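Local coordinates for uncharacterized protein (PDB 3D3Y) that is of unknown function but belongs to the peptidase M16 family and may bind a metal ion, at residues 50-53 with 59-62; 130-135 with 183-188. All coordinates share one frame; numbering follows the deposited sequence.

Overall arrangement
Running from the N terminus, the chain first reaches contact 1 (50-53 with 59-62). It closes the short loop between helix 40-52 and helix 60-69. Contact 2 (130-135 with 183-188) opens later and closes a much longer, largely helical excursion, setting helix 129-148 against the start of helix 185-198. The two loops follow one another in series, neither nesting nor crossing. Their centres lie about 14 Å apart and their side chains meet: Asn53 ND2 probably hydrogen-bonds Thr131 OG1 (2.9 Å), and Arg134 NH2 probably does the same with Thr52 OG1. Helix 129-148 thus links the early helical turn to helix 185-198.

Contact 1: residues 50-53 with 59-62; sequences METN and NQVK
Thr52 and Asn53 meet Asn59 and Gln60 across this turn, Thr52 chiefly through its carbonyl, Asn53 through its CB and Gln60 through the end of its chain. The van der Waals part is the packing of Asn53 CB on the backbone N of Asn59, 3.7 Å away, where the two backbones come closest, with CA atoms of Asn53 and Asn59 5.1 Å apart. With its CG set between the backbone N and the carbonyl carbon, Asn53 sends its amide off to other partners. OD1 hydrogen-bonds Asn121 ND2 and ND2 reaches helix 129-148, so both ends of this buried group are occupied. The side chain of Thr52 packs on the same helix.

The polar part centres on the last carbonyl of helix 40-52. Gln60 has CG anti to the backbone N (chi1 -168°) and then bends at chi2 (43°), which directs the end of its chain at Thr52 O, with Gln60 CD 3.7 Å from that oxygen. The amide is probably turned over in the model. Turned back, it could form a hydrogen bond to this carbonyl. Glu51 contributes only a marginal contact and spends its carboxylate on strand 74-82, where OE2 hydrogen-bonds Ile77 N.

A capping interaction orders the second helix. Asn59 OD1 accepts from Lys62 N at 2.9 Å, nearly straight at 161° about the hydrogen. This bond is made inside 59-62 and satisfies a backbone N-H of the first helical turn, which has no earlier helical carbonyl to bind.

Two consecutive helices are thus joined by a short loop near the surface, with an asparagine N-cap opening the second. Through Glu51 they meet the six-stranded mixed sheet that contains strand 74-82, consistent with the alpha/beta fold of the M16 family.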
loop_
_atom_site.group_PDB
_atom_site.type_symbol
_atom_site.label_atom_id
_atom_site.label_comp_id
_atom_site.label_asym_id
_atom_site.label_seq_id
_atom_site.Cartn_x
_atom_site.Cartn_y
_atom_site.Cartn_z
HETATM N N MSE A 50 -7.156 -18.200 -1.349
HETATM C CA MSE A 50 -5.954 -18.993 -1.603
HETATM C C MSE A 50 -5.124 -19.216 -0.340
HETATM O O MSE A 50 -4.314 -20.145 -0.277
HETATM C CB MSE A 50 -5.127 -18.362 -2.714
HETATM C CG MSE A 50 -5.901 -18.416 -4.048
HETATM SE SE MSE A 50 -4.827 -17.605 -5.436
HETATM C CE MSE A 50 -3.217 -18.703 -5.305
ATOM N N GLU A 51 -5.355 -18.385 0.676
ATOM C CA GLU A 51 -4.630 -18.469 1.947
ATOM C C GLU A 51 -5.238 -19.493 2.916
ATOM O O GLU A 51 -4.507 -20.151 3.665
ATOM C CB GLU A 51 -4.658 -17.078 2.606
ATOM C CG GLU A 51 -3.947 -16.967 3.920
ATOM C CD GLU A 51 -4.130 -15.571 4.528
ATOM O OE1 GLU A 51 -5.267 -15.243 4.916
ATOM O OE2 GLU A 51 -3.154 -14.800 4.580
ATOM N N THR A 52 -6.570 -19.597 2.923
ATOM C CA THR A 52 -7.285 -20.322 3.971
ATOM C C THR A 52 -7.133 -21.844 3.842
ATOM O O THR A 52 -7.012 -22.548 4.852
ATOM C CB THR A 52 -8.754 -19.891 4.030
ATOM O OG1 THR A 52 -9.421 -20.548 5.120
ATOM C CG2 THR A 52 -9.497 -20.195 2.724
ATOM N N ASN A 53 -7.153 -22.331 2.594
ATOM C CA ASN A 53 -6.972 -23.750 2.288
ATOM C C ASN A 53 -6.654 -23.909 0.811
ATOM O O ASN A 53 -6.735 -22.930 0.045
ATOM C CB ASN A 53 -8.172 -24.620 2.760
ATOM C CG ASN A 53 -9.489 -24.267 2.075
ATOM O OD1 ASN A 53 -9.539 -24.132 0.855
ATOM N ND2 ASN A 53 -10.585 -24.152 2.874
ATOM N N ASN A 59 -8.462 -27.853 4.454
ATOM C CA ASN A 59 -8.988 -27.063 5.541
ATOM C C ASN A 59 -7.845 -26.470 6.329
ATOM O O ASN A 59 -6.684 -26.787 6.068
ATOM C CB ASN A 59 -9.973 -27.882 6.402
ATOM C CG ASN A 59 -9.326 -29.054 7.087
ATOM O OD1 ASN A 59 -8.313 -28.911 7.749
ATOM N ND2 ASN A 59 -9.925 -30.221 6.943
ATOM N N GLN A 60 -8.166 -25.618 7.297
ATOM C CA GLN A 60 -7.160 -24.801 8.004
ATOM C C GLN A 60 -6.364 -25.630 9.008
ATOM O O GLN A 60 -5.193 -25.321 9.308
ATOM C CB GLN A 60 -7.863 -23.560 8.620
ATOM C CG GLN A 60 -7.030 -22.389 9.175
ATOM C CD GLN A 60 -5.835 -21.928 8.335
ATOM O OE1 GLN A 60 -5.896 -21.763 7.107
ATOM N NE2 GLN A 60 -4.731 -21.676 9.032
ATOM N N VAL A 61 -6.963 -26.727 9.475
ATOM C CA VAL A 61 -6.239 -27.696 10.294
ATOM C C VAL A 61 -5.106 -28.347 9.477
ATOM O O VAL A 61 -3.950 -28.425 9.932
ATOM C CB VAL A 61 -7.193 -28.778 10.912
ATOM C CG1 VAL A 61 -6.433 -30.013 11.370
ATOM C CG2 VAL A 61 -7.983 -28.202 12.081
ATOM N N LYS A 62 -5.447 -28.796 8.273
ATOM C CA LYS A 62 -4.497 -29.469 7.399
ATOM C C LYS A 62 -3.412 -28.519 6.887
ATOM O O LYS A 62 -2.228 -28.883 6.826
ATOM C CB LYS A 62 -5.240 -30.172 6.250
ATOM C CG LYS A 62 -6.027 -31.417 6.743
ATOM C CD LYS A 62 -6.938 -31.977 5.659
ATOM C CE LYS A 62 -7.740 -33.187 6.139
ATOM N NZ LYS A 62 -8.708 -33.626 5.081
#

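Contact 2: residues 130-135 with 183-188; sequences ETFQRE and ETAASL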
loop_
_atom_site.group_PDB
_atom_site.type_symbol
_atom_site.label_atom_id
_atom_site.label_comp_id
_atom_site.label_asym_id
_atom_site.label_seq_id
_atom_site.Cartn_x
_atom_site.Cartn_y
_atom_site.Cartn_z
ATOM N N GLU A 130 -18.323 -24.066 0.714
ATOM C CA GLU A 130 -18.291 -23.704 2.115
ATOM C C GLU A 130 -17.220 -22.683 2.313
ATOM O O GLU A 130 -17.421 -21.664 2.990
ATOM C CB GLU A 130 -18.022 -24.908 3.010
ATOM C CG GLU A 130 -18.273 -24.600 4.489
ATOM C CD GLU A 130 -17.103 -24.995 5.408
ATOM O OE1 GLU A 130 -16.929 -26.223 5.654
ATOM O OE2 GLU A 130 -16.375 -24.059 5.891
ATOM N N THR A 131 -16.065 -22.942 1.705
ATOM C CA THR A 131 -14.919 -22.065 1.865
ATOM C C THR A 131 -15.236 -20.711 1.254
ATOM O O THR A 131 -14.926 -19.665 1.848
ATOM C CB THR A 131 -13.635 -22.627 1.179
ATOM O OG1 THR A 131 -13.223 -23.850 1.818
ATOM C CG2 THR A 131 -12.510 -21.607 1.245
ATOM N N PHE A 132 -15.862 -20.724 0.078
ATOM C CA PHE A 132 -16.157 -19.482 -0.605
ATOM C C PHE A 132 -17.111 -18.596 0.200
ATOM O O PHE A 132 -16.895 -17.404 0.368
ATOM C CB PHE A 132 -16.781 -19.717 -2.004
ATOM C CG PHE A 132 -17.084 -18.434 -2.685
ATOM C CD1 PHE A 132 -16.047 -17.728 -3.290
ATOM C CD2 PHE A 132 -18.368 -17.853 -2.598
ATOM C CE1 PHE A 132 -16.280 -16.496 -3.869
ATOM C CE2 PHE A 132 -18.618 -16.602 -3.179
ATOM C CZ PHE A 132 -17.567 -15.929 -3.807
ATOM N N GLN A 133 -18.210 -19.173 0.654
ATOM C CA GLN A 133 -19.189 -18.391 1.395
ATOM C C GLN A 133 -18.611 -17.818 2.695
ATOM O O GLN A 133 -18.845 -16.643 3.011
ATOM C CB GLN A 133 -20.405 -19.263 1.657
ATOM C CG GLN A 133 -21.416 -18.776 2.685
ATOM C CD GLN A 133 -21.969 -19.972 3.429
ATOM O OE1 GLN A 133 -21.253 -20.590 4.247
ATOM N NE2 GLN A 133 -23.212 -20.354 3.117
ATOM N N ARG A 134 -17.859 -18.637 3.436
ATOM C CA ARG A 134 -17.171 -18.185 4.640
ATOM C C ARG A 134 -16.264 -16.984 4.368
ATOM O O ARG A 134 -16.332 -15.979 5.099
ATOM C CB ARG A 134 -16.360 -19.315 5.270
ATOM C CG ARG A 134 -15.449 -18.847 6.448
ATOM C CD ARG A 134 -14.940 -20.019 7.318
ATOM N NE ARG A 134 -14.625 -21.237 6.542
ATOM C CZ ARG A 134 -13.507 -21.445 5.840
ATOM N NH1 ARG A 134 -13.350 -22.592 5.184
ATOM N NH2 ARG A 134 -12.546 -20.524 5.788
ATOM N N GLU A 135 -15.419 -17.075 3.337
ATOM C CA GLU A 135 -14.465 -15.981 3.044
ATOM C C GLU A 135 -15.145 -14.718 2.515
ATOM O O GLU A 135 -14.703 -13.591 2.797
ATOM C CB GLU A 135 -13.372 -16.429 2.059
ATOM C CG GLU A 135 -12.380 -17.465 2.627
ATOM C CD GLU A 135 -11.900 -17.103 4.021
ATOM O OE1 GLU A 135 -11.607 -15.923 4.269
ATOM O OE2 GLU A 135 -11.847 -17.995 4.894
ATOM N N GLU A 183 -19.939 -10.996 -6.446
ATOM C CA GLU A 183 -18.904 -12.013 -6.661
ATOM C C GLU A 183 -19.326 -13.397 -6.163
ATOM O O GLU A 183 -20.025 -13.522 -5.152
ATOM C CB GLU A 183 -17.571 -11.578 -6.038
ATOM C CG GLU A 183 -16.965 -10.309 -6.613
ATOM C CD GLU A 183 -16.607 -10.408 -8.098
ATOM O OE1 GLU A 183 -16.478 -11.518 -8.669
ATOM O OE2 GLU A 183 -16.433 -9.335 -8.696
ATOM N N THR A 184 -18.936 -14.435 -6.908
ATOM C CA THR A 184 -19.364 -15.810 -6.616
ATOM C C THR A 184 -18.185 -16.767 -6.750
ATOM O O THR A 184 -17.106 -16.381 -7.214
ATOM C CB THR A 184 -20.468 -16.311 -7.577
ATOM O OG1 THR A 184 -19.977 -16.275 -8.935
ATOM C CG2 THR A 184 -21.775 -15.455 -7.452
ATOM N N ALA A 185 -18.430 -18.020 -6.361
ATOM C CA ALA A 185 -17.434 -19.081 -6.429
ATOM C C ALA A 185 -16.931 -19.280 -7.846
ATOM O O ALA A 185 -15.745 -19.506 -8.047
ATOM C CB ALA A 185 -18.000 -20.394 -5.863
ATOM N N ALA A 186 -17.830 -19.143 -8.822
ATOM C CA ALA A 186 -17.479 -19.197 -10.254
ATOM C C ALA A 186 -16.663 -17.990 -10.737
ATOM O O ALA A 186 -15.657 -18.171 -11.393
ATOM C CB ALA A 186 -18.740 -19.351 -11.107
ATOM N N SER A 187 -17.130 -16.770 -10.453
ATOM C CA SER A 187 -16.416 -15.560 -10.824
ATOM C C SER A 187 -14.986 -15.535 -10.269
ATOM O O SER A 187 -14.026 -15.126 -10.973
ATOM C CB SER A 187 -17.220 -14.290 -10.437
ATOM O OG SER A 187 -17.202 -14.041 -9.033
ATOM N N LEU A 188 -14.828 -16.020 -9.043
ATOM C CA LEU A 188 -13.495 -16.076 -8.408
ATOM C C LEU A 188 -12.565 -17.138 -8.998
ATOM O O LEU A 188 -11.365 -16.882 -9.117
ATOM C CB LEU A 188 -13.558 -16.244 -6.875
ATOM C CG LEU A 188 -13.408 -14.943 -6.086
ATOM C CD1 LEU A 188 -12.019 -14.390 -6.303
ATOM C CD2 LEU A 188 -14.481 -13.932 -6.552
#
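Phe132 lays its ring against the first turn of helix 185-198, and it is the one residue of 130-135 that touches 183-188. With CG anti to the backbone N, the ring reaches across from helix 129-148 to the backbone of Thr184 and Ala185. One face is covered by Ala185: its N sits 3.3 Å above the plane of the Phe132 ring, over the centre, and its CB lies 4.2 Å from the centroid of that ring, 24° off the normal, in a CH-pi contact.

The rim of the ring meets different groups. Leu188 comes up close to the ring plane, its CG 3.9 Å from Phe132 CE1. Also near the plane, Glu183 O approaches Phe132 CZ at 3.7 Å; this carbonyl accepts a hydrogen bond from Lys136 NZ. The Thr184-Ala185 peptide therefore lies nearly parallel over one face of the aromatic group, while a branched aliphatic chain and a carbonyl meet its edge.

The surface that the ring meets is shaped by a capping box. Thr184 N donates to Ser187 OG at 2.8 Å, almost perfectly straight (177°), while Ser187 N returns a longer bond to Thr184 OG1. Ser187 OG also lies 2.6 Å from Glu183 OE1, and the other carboxylate oxygen of Glu183 forms a salt bridge with Lys42.

Ala185 is backbone hydrogen-bonded to Phe127 of strand 126-127, which pairs with strand 122-123 just ahead of helix 129-148. The start of helix 185-198 thus touches both helix 129-148, through Phe132, and strand 126-127, while helix 40-52 meets Phe132 through Leu45 and Glu183 through Lys42.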